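Local coordinates for telomerase reverse transcriptase (PDB 6ZD1), which probably extends chromosome ends as the catalytic subunit of telomerase, adding simple telomeric repeats by reverse-transcribing a template within the enzyme's RNA component, at residues Lys49-Tyr53 against Asp54-Asn58; Val83-Val86 against Leu87-Gly91; Asp110-Val113 against Asp114-Leu118; Asn165-Phe168 against Ile169-Lys173. One frame throughout, in Å; residues are numbered along the deposited sequence.

All four are local contacts, three within a helix and one across a helix-to-helix turn, and together they illustrate how a helical bundle gets different chemistry from each face of its members. Contacts 2, 3 and 4, on helices 79-93, 104-117 and 158-179, fall in the region assigned to the telomerase RNA-binding domain and touch one another pairwise. Contact 1 reaches contact 2, where Tyr53 and Ile56 meet Ile89, but stays clear of the other two. All are partly buried: contacts 2 and 4 have no exposed touching residue, contact 3 has two and contact 1 three. Aliphatic packing dominates contact 2; contact 3 pairs a buried apolar face with a salt-bridge network, and contact 4 adds aromatic packing and a widened turn.

Contact 1 (Lys49-Tyr53 against Asp54-Asn58)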
# COMPACT_ATOMS: atom_id res chain seq x y z
N LYS A 49 -3.53 4.99 36.53
CA LYS A 49 -3.00 6.23 37.07
C LYS A 49 -1.77 6.00 37.94
O LYS A 49 -0.89 6.86 38.00
CB LYS A 49 -4.08 6.97 37.87
CG LYS A 49 -5.40 7.13 37.13
CD LYS A 49 -5.21 7.64 35.71
CE LYS A 49 -6.51 7.51 34.91
NZ LYS A 49 -6.36 7.87 33.47
N LYS A 50 -1.68 4.85 38.61
CA LYS A 50 -0.55 4.55 39.49
C LYS A 50 0.47 3.63 38.84
O LYS A 50 1.49 3.33 39.47
CB LYS A 50 -1.05 3.94 40.81
CG LYS A 50 -1.78 2.61 40.67
CD LYS A 50 -2.16 2.05 42.03
CE LYS A 50 -2.92 0.73 41.89
NZ LYS A 50 -2.13 -0.31 41.18
N CYS A 51 0.23 3.16 37.62
CA CYS A 51 1.21 2.35 36.91
C CYS A 51 2.43 3.20 36.57
O CYS A 51 2.31 4.29 36.01
CB CYS A 51 0.60 1.77 35.63
SG CYS A 51 1.63 0.60 34.71
N ARG A 52 3.61 2.70 36.95
CA ARG A 52 4.87 3.40 36.67
C ARG A 52 5.30 3.08 35.25
O ARG A 52 6.05 2.14 35.00
CB ARG A 52 5.94 3.01 37.69
CG ARG A 52 6.16 4.04 38.78
CD ARG A 52 6.64 5.35 38.18
NE ARG A 52 6.87 6.39 39.18
CZ ARG A 52 7.31 7.61 38.90
NH1 ARG A 52 7.57 7.95 37.65
NH2 ARG A 52 7.50 8.49 39.88
N TYR A 53 4.81 3.88 34.30
CA TYR A 53 5.08 3.59 32.89
C TYR A 53 6.54 3.83 32.54
O TYR A 53 7.19 2.98 31.94
CB TYR A 53 4.15 4.42 32.00
CG TYR A 53 2.72 3.93 32.00
CD1 TYR A 53 2.38 2.74 31.37
CD2 TYR A 53 1.72 4.65 32.62
CE1 TYR A 53 1.07 2.28 31.37
CE2 TYR A 53 0.41 4.21 32.62
CZ TYR A 53 0.09 3.02 31.99
OH TYR A 53 -1.20 2.56 31.98
N ASP A 54 7.07 4.98 32.94
CA ASP A 54 8.43 5.34 32.56
C ASP A 54 9.49 4.57 33.34
O ASP A 54 10.68 4.69 33.02
CB ASP A 54 8.64 6.85 32.71
CG ASP A 54 7.97 7.63 31.59
OD1 ASP A 54 6.78 7.98 31.72
OD2 ASP A 54 8.64 7.88 30.56
N LEU A 55 9.11 3.76 34.33
CA LEU A 55 10.05 2.82 34.91
C LEU A 55 10.08 1.51 34.11
O LEU A 55 11.14 0.90 33.96
CB LEU A 55 9.70 2.54 36.37
CG LEU A 55 10.41 3.38 37.43
CD1 LEU A 55 11.91 3.11 37.41
CD2 LEU A 55 10.13 4.87 37.23
N ILE A 56 8.92 1.09 33.59
CA ILE A 56 8.88 -0.03 32.65
C ILE A 56 9.66 0.32 31.39
O ILE A 56 10.33 -0.54 30.80
CB ILE A 56 7.42 -0.41 32.34
CG1 ILE A 56 6.69 -0.82 33.61
CG2 ILE A 56 7.37 -1.53 31.32
CD1 ILE A 56 5.23 -1.12 33.40
N TYR A 57 9.57 1.58 30.96
CA TYR A 57 10.34 2.02 29.79
C TYR A 57 11.83 1.99 30.08
O TYR A 57 12.63 1.62 29.21
CB TYR A 57 9.90 3.42 29.38
CG TYR A 57 10.66 3.98 28.20
CD1 TYR A 57 10.28 3.67 26.90
CD2 TYR A 57 11.76 4.80 28.38
CE1 TYR A 57 10.98 4.17 25.81
CE2 TYR A 57 12.46 5.31 27.30
CZ TYR A 57 12.07 4.99 26.02
OH TYR A 57 12.76 5.50 24.94
N ASN A 58 12.24 2.39 31.29
CA ASN A 58 13.65 2.34 31.65
C ASN A 58 14.18 0.91 31.65
O ASN A 58 15.34 0.68 31.28
CB ASN A 58 13.86 2.98 33.02
CG ASN A 58 13.82 4.50 32.97
OD1 ASN A 58 13.39 5.08 31.98
ND2 ASN A 58 14.26 5.14 34.04
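Tyr53 meets Tyr57, and Arg52 meets Leu55 and Ile56, where the chain leaves one helix and, two residues later, begins another. Tyr53 takes part chiefly through its backbone: its O accepts a hydrogen bond from Tyr57 N at 2.9 Å, the donor lying in the carbonyl plane. Its CA-CB bond points away from 54-58, with CG beside the backbone N and anti to the carbonyl carbon (chi1 -74°), and Cys51 SG sits over one ring face, offset toward the rim. Tyr53 OH is hydrogen-bonded to Asp48 OD1 in the preceding helix, while the ring also packs on Ile89 and Leu93 of helix 79-93. This is a tight helix-to-helix connection: Cys51 is the first residue to leave helical geometry after helix 36-50, and Arg52, centre of an inverse gamma turn, is the N-cap of helix 53-60. Arg52 O receives a weak bond from Ile56 N at 3.4 Å. On the exposed side the Arg52 chain, bent at chi2 (-62°), runs across Leu55, bringing its CD within 3.6 Å of Leu55 CD2. On the buried side Ile56 CG1 lies 3.3 Å from Arg52 O, and Ile56 CD1 reaches Cys51 SG at 4.2 Å.

Contact 2 (Val83-Val86 against Leu87-Gly91); sequences VEVV and LIIMG
Leu87 and Val83 meet because their first torsions are complementary: Val83 CG1 stands anti to its own backbone N (chi1 171°), leaning forward along the helix, while Leu87 CG lies beside its N (chi1 -64°), leaning back. The two side chains run alongside each other, pointing the same way, and Val83 CG1 touches Leu87 CD1 at 3.8 Å. One position further on the same pattern recurs, with Glu84 CG against Ile88 CD1 at 3.9 Å; here the aliphatic part of the glutamate does the touching, and its carboxylate has a long, weak ion pair with Arg81. Val86 CG1 approaches CG of Met90, which is a selenomethionine here, at 4.2 Å. Beneath these i to i+4 pairs runs a regular alpha-helical ladder. Leu87 N to Val83 O measures 2.9 Å with an N-H...O angle of 169°, and the bonds from Ile88, Ile89 and Met90 N to Glu84, Val85 and Val86 O complete four successive rungs. The mostly aliphatic side chains pack on several neighbours: Ile88 and Ile89 meet helix 53-60, Val83 and Val86 helix 104-117, Met90 helix 158-179, and Val85 and Val86 also touch Trp180 at the start of strand 180-184.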
# COMPACT_ATOMS: atom_id res chain seq x y z
N VAL A 83 6.14 -7.49 22.57
CA VAL A 83 5.02 -8.24 23.14
C VAL A 83 5.13 -8.29 24.66
O VAL A 83 4.13 -8.12 25.37
CB VAL A 83 4.96 -9.65 22.53
CG1 VAL A 83 3.95 -10.52 23.27
CG2 VAL A 83 4.61 -9.57 21.05
N GLU A 84 6.34 -8.49 25.17
CA GLU A 84 6.52 -8.60 26.62
C GLU A 84 6.12 -7.31 27.32
O GLU A 84 5.44 -7.34 28.35
CB GLU A 84 7.97 -8.96 26.94
CG GLU A 84 8.22 -9.28 28.41
CD GLU A 84 9.65 -9.70 28.70
OE1 GLU A 84 10.51 -9.53 27.81
OE2 GLU A 84 9.91 -10.20 29.81
N VAL A 85 6.51 -6.16 26.76
CA VAL A 85 6.13 -4.87 27.36
C VAL A 85 4.61 -4.73 27.37
O VAL A 85 4.02 -4.33 28.38
CB VAL A 85 6.80 -3.71 26.61
CG1 VAL A 85 6.21 -2.38 27.07
CG2 VAL A 85 8.29 -3.73 26.84
N VAL A 86 3.96 -5.02 26.24
CA VAL A 86 2.51 -4.87 26.14
C VAL A 86 1.81 -5.75 27.17
O VAL A 86 0.92 -5.29 27.90
CB VAL A 86 2.04 -5.17 24.71
CG1 VAL A 86 0.53 -5.17 24.64
CG2 VAL A 86 2.63 -4.14 23.74
N LEU A 87 2.19 -7.03 27.25
CA LEU A 87 1.52 -7.94 28.17
C LEU A 87 1.81 -7.58 29.62
O LEU A 87 0.96 -7.80 30.49
CB LEU A 87 1.94 -9.38 27.88
CG LEU A 87 1.53 -9.91 26.50
CD1 LEU A 87 1.89 -11.39 26.36
CD2 LEU A 87 0.05 -9.68 26.25
N ILE A 88 3.00 -7.03 29.90
CA ILE A 88 3.31 -6.60 31.26
C ILE A 88 2.41 -5.43 31.66
O ILE A 88 1.91 -5.37 32.79
CB ILE A 88 4.80 -6.24 31.37
CG1 ILE A 88 5.64 -7.52 31.47
CG2 ILE A 88 5.06 -5.32 32.56
CD1 ILE A 88 7.13 -7.27 31.52
N ILE A 89 2.19 -4.49 30.73
CA ILE A 89 1.25 -3.40 31.00
C ILE A 89 -0.16 -3.95 31.20
O ILE A 89 -0.87 -3.59 32.14
CB ILE A 89 1.29 -2.35 29.87
CG1 ILE A 89 2.71 -1.86 29.64
CG2 ILE A 89 0.39 -1.18 30.22
CD1 ILE A 89 3.16 -0.80 30.59
N MSE A 90 -0.58 -4.85 30.31
CA MSE A 90 -1.92 -5.42 30.37
C MSE A 90 -2.16 -6.19 31.66
O MSE A 90 -3.24 -6.13 32.24
CB MSE A 90 -2.17 -6.34 29.17
CG MSE A 90 -2.24 -5.61 27.83
SE MSE A 90 -3.57 -4.18 27.83
CE MSE A 90 -5.14 -5.26 28.24
N GLY A 91 -1.13 -6.90 32.12
CA GLY A 91 -1.24 -7.60 33.39
C GLY A 91 -1.45 -6.64 34.55
O GLY A 91 -2.33 -6.84 35.39

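Contact 3 (Asp110-Val113 against Asp114-Leu118); sequences DRIV and DFLRL
Asp114 is gripped by two arginines, Arg111 one turn before it and Arg117 one turn after, in a salt-bridge network along the last two turns of helix 104-117. Each arginine takes a different carboxylate oxygen. Arg111 NH2 donates to Asp114 OD2 at 3.1 Å. A weak second bond comes from Arg111 NE; the chain curls back through bends at chi2 (-73°) and chi3 (77°) to put the guanidinium edge against that oxygen. OD2 lies near the guanidinium plane, yet is met from above the carboxylate plane, the two flat groups being 40° apart. Sharing one carboxylate between two positive groups would probably favour its ionised form and limit its rotation.

Apolar contacts occupy other faces. Ile112 and Leu116 lie side by side (Ile112 CG2 to Leu116 CD1, 4.2 Å) and face Val86 of helix 79-93, while Phe115 packs edge-to-face with Phe168 of helix 158-179. Within the network itself, a methyl, Val113 CG1, packs over one face of the Arg117 guanidinium, 3.8 Å from Arg117 NH2.

Backbone hydrogen bonds of the i to i+4 kind join all four pairs from Asp110-Asp114 to Val113-Arg117. The second half of the network is the shorter: Arg117 NH2 meets Asp114 OD1 at 2.8 Å, approaching nearly in line with its C-O bond.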
# COMPACT_ATOMS: atom_id res chain seq x y z
N ASP A 110 -3.06 -14.25 23.31
CA ASP A 110 -2.69 -14.71 21.98
C ASP A 110 -3.30 -13.82 20.91
O ASP A 110 -2.66 -13.54 19.89
CB ASP A 110 -3.12 -16.16 21.78
CG ASP A 110 -2.23 -17.15 22.51
OD1 ASP A 110 -1.18 -16.73 23.04
OD2 ASP A 110 -2.58 -18.35 22.55
N ARG A 111 -4.53 -13.35 21.12
CA ARG A 111 -5.14 -12.45 20.15
C ARG A 111 -4.48 -11.08 20.20
O ARG A 111 -4.45 -10.38 19.18
CB ARG A 111 -6.64 -12.32 20.41
CG ARG A 111 -7.41 -13.64 20.43
CD ARG A 111 -7.58 -14.26 19.05
NE ARG A 111 -6.35 -14.90 18.59
CZ ARG A 111 -5.98 -16.13 18.94
NH1 ARG A 111 -6.73 -16.85 19.77
NH2 ARG A 111 -4.85 -16.64 18.47
N ILE A 112 -3.93 -10.70 21.35
CA ILE A 112 -3.18 -9.45 21.44
C ILE A 112 -1.89 -9.55 20.63
O ILE A 112 -1.50 -8.59 19.95
CB ILE A 112 -2.90 -9.08 22.90
CG1 ILE A 112 -4.19 -8.67 23.61
CG2 ILE A 112 -1.89 -7.96 22.99
CD1 ILE A 112 -3.96 -8.27 25.05
N VAL A 113 -1.21 -10.69 20.70
CA VAL A 113 0.00 -10.87 19.90
C VAL A 113 -0.33 -10.83 18.42
O VAL A 113 0.38 -10.19 17.63
CB VAL A 113 0.71 -12.18 20.28
CG1 VAL A 113 1.95 -12.38 19.41
CG2 VAL A 113 1.09 -12.16 21.75
N ASP A 114 -1.43 -11.47 18.02
CA ASP A 114 -1.85 -11.39 16.62
C ASP A 114 -2.15 -9.95 16.24
O ASP A 114 -1.80 -9.50 15.14
CB ASP A 114 -3.08 -12.27 16.39
CG ASP A 114 -2.76 -13.76 16.42
OD1 ASP A 114 -1.56 -14.12 16.47
OD2 ASP A 114 -3.71 -14.57 16.39
N PHE A 115 -2.79 -9.20 17.14
CA PHE A 115 -3.09 -7.80 16.87
C PHE A 115 -1.81 -6.97 16.80
O PHE A 115 -1.75 -6.01 16.02
CB PHE A 115 -4.03 -7.27 17.95
CG PHE A 115 -4.67 -5.96 17.62
CD1 PHE A 115 -5.39 -5.80 16.45
CD2 PHE A 115 -4.59 -4.90 18.51
CE1 PHE A 115 -5.99 -4.59 16.16
CE2 PHE A 115 -5.19 -3.69 18.22
CZ PHE A 115 -5.90 -3.53 17.04
N LEU A 116 -0.79 -7.33 17.58
CA LEU A 116 0.50 -6.65 17.48
C LEU A 116 1.27 -7.05 16.24
O LEU A 116 2.13 -6.29 15.78
CB LEU A 116 1.34 -6.92 18.73
CG LEU A 116 0.80 -6.42 20.07
CD1 LEU A 116 1.71 -6.82 21.23
CD2 LEU A 116 0.60 -4.92 20.04
N ARG A 117 1.00 -8.23 15.67
CA ARG A 117 1.65 -8.60 14.42
C ARG A 117 1.10 -7.80 13.24
O ARG A 117 1.80 -7.65 12.23
CB ARG A 117 1.51 -10.10 14.16
CG ARG A 117 2.76 -10.90 14.49
CD ARG A 117 2.68 -12.31 13.96
NE ARG A 117 1.74 -13.12 14.73
CZ ARG A 117 2.10 -13.90 15.74
NH1 ARG A 117 3.38 -13.99 16.09
NH2 ARG A 117 1.18 -14.60 16.39
N LEU A 118 -0.12 -7.29 13.35
CA LEU A 118 -0.67 -6.35 12.39
C LEU A 118 -0.41 -4.90 12.79
O LEU A 118 -1.04 -3.99 12.25
CB LEU A 118 -2.17 -6.58 12.20
CG LEU A 118 -2.57 -8.00 11.79
CD1 LEU A 118 -4.08 -8.14 11.70
CD2 LEU A 118 -1.91 -8.40 10.47

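Contact 4 (Asn165-Phe168 against Ile169-Lys173); sequences NWVF and ISLVK
Asn165 to Lys173 make a local contact within helix 158-179, where regular alpha-helical bonding widens into a pi-type turn in a helix packed into the RNA-binding domain. The change of register is read from the carbonyls. Asn165 O still accepts from Ile169 N, four residues on, at 2.8 Å and almost straight (172°). Trp166 O is then shared: Ser170 N reaches it at 3.1 Å from well above the carbonyl plane, and Leu171 N at 3.3 Å within that plane. Then come two i to i+5 bonds, Val172 N to Val167 O and Lys173 N to Phe168 O. Such a bulge shifts the side chains that follow it round the helix axis.

Trp166 is met by Ser170 and Leu171. A first torsion of 171° sets the indole on the carbonyl side of its residue, leaning outward and forward, where Leu171 comes across one face. Leu171 CD1 makes an off-centre CH-pi contact, 4.3 Å from the centroid of the six-membered ring of Trp166 and 29° off the normal. At the pyrrole end, Ser170 OG lies 3.3 Å from Trp166 CD1. Elsewhere Ile169 CD1 meets Asn165 OD1 at 3.2 Å, a close approach of a methyl to an amide oxygen.

Neighbouring elements cover much of this turn. Trp166 touches Val11 and Glu14 of helix 8-14, Val167 and Val172 pack on Met90 of helix 79-93, and Phe168 lies against Ile108, Arg111 and Ile112 of helix 104-117, while Lys173 NZ bonds to Ala120 O in the loop beyond that helix.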
# COMPACT_ATOMS: atom_id res chain seq x y z
N ASN A 165 -13.53 -4.90 22.61
CA ASN A 165 -13.18 -3.86 21.65
C ASN A 165 -12.46 -2.71 22.33
O ASN A 165 -11.42 -2.24 21.86
CB ASN A 165 -14.45 -3.38 20.93
CG ASN A 165 -14.15 -2.52 19.73
OD1 ASN A 165 -14.15 -1.30 19.80
ND2 ASN A 165 -13.88 -3.17 18.60
N TRP A 166 -12.99 -2.25 23.47
CA TRP A 166 -12.33 -1.19 24.22
C TRP A 166 -10.97 -1.63 24.74
O TRP A 166 -10.05 -0.81 24.85
CB TRP A 166 -13.22 -0.71 25.37
CG TRP A 166 -12.54 0.23 26.32
CD1 TRP A 166 -12.34 1.57 26.16
CD2 TRP A 166 -11.97 -0.11 27.60
NE1 TRP A 166 -11.69 2.09 27.25
CE2 TRP A 166 -11.45 1.08 28.14
CE3 TRP A 166 -11.85 -1.29 28.33
CZ2 TRP A 166 -10.82 1.12 29.39
CZ3 TRP A 166 -11.22 -1.26 29.56
CH2 TRP A 166 -10.72 -0.06 30.08
N VAL A 167 -10.82 -2.91 25.10
CA VAL A 167 -9.52 -3.39 25.55
C VAL A 167 -8.51 -3.37 24.41
O VAL A 167 -7.33 -3.04 24.61
CB VAL A 167 -9.64 -4.80 26.16
CG1 VAL A 167 -8.26 -5.37 26.43
CG2 VAL A 167 -10.46 -4.75 27.45
N PHE A 168 -8.94 -3.70 23.19
CA PHE A 168 -8.01 -3.79 22.07
C PHE A 168 -7.75 -2.44 21.41
O PHE A 168 -6.60 -2.10 21.14
CB PHE A 168 -8.54 -4.79 21.04
CG PHE A 168 -8.10 -6.21 21.27
CD1 PHE A 168 -7.17 -6.81 20.44
CD2 PHE A 168 -8.61 -6.94 22.33
CE1 PHE A 168 -6.76 -8.12 20.65
CE2 PHE A 168 -8.21 -8.25 22.54
CZ PHE A 168 -7.28 -8.84 21.70
N ILE A 169 -8.80 -1.65 21.16
CA ILE A 169 -8.61 -0.41 20.41
C ILE A 169 -8.20 0.76 21.30
O ILE A 169 -7.53 1.68 20.83
CB ILE A 169 -9.87 -0.05 19.60
CG1 ILE A 169 -10.93 0.60 20.51
CG2 ILE A 169 -10.42 -1.28 18.88
CD1 ILE A 169 -12.10 1.21 19.76
N SER A 170 -8.58 0.75 22.58
CA SER A 170 -8.22 1.83 23.49
C SER A 170 -6.99 1.49 24.33
O SER A 170 -6.06 2.30 24.41
CB SER A 170 -9.39 2.19 24.41
OG SER A 170 -10.52 2.62 23.67
N LEU A 171 -6.97 0.32 24.96
CA LEU A 171 -5.83 -0.03 25.80
C LEU A 171 -4.62 -0.46 24.98
O LEU A 171 -3.56 0.18 25.03
CB LEU A 171 -6.22 -1.13 26.79
CG LEU A 171 -7.13 -0.67 27.93
CD1 LEU A 171 -7.40 -1.80 28.89
CD2 LEU A 171 -6.47 0.48 28.64
N VAL A 172 -4.77 -1.53 24.18
CA VAL A 172 -3.62 -2.09 23.48
C VAL A 172 -3.05 -1.08 22.50
O VAL A 172 -1.83 -0.86 22.45
CB VAL A 172 -4.01 -3.41 22.79
CG1 VAL A 172 -2.84 -3.94 21.96
CG2 VAL A 172 -4.45 -4.44 23.82
N LYS A 173 -3.91 -0.41 21.74
CA LYS A 173 -3.43 0.49 20.70
C LYS A 173 -2.72 1.70 21.29
O LYS A 173 -1.66 2.11 20.81
CB LYS A 173 -4.58 0.92 19.79
CG LYS A 173 -4.19 1.91 18.71
CD LYS A 173 -5.42 2.43 17.98
CE LYS A 173 -5.87 1.45 16.91
NZ LYS A 173 -4.90 1.41 15.79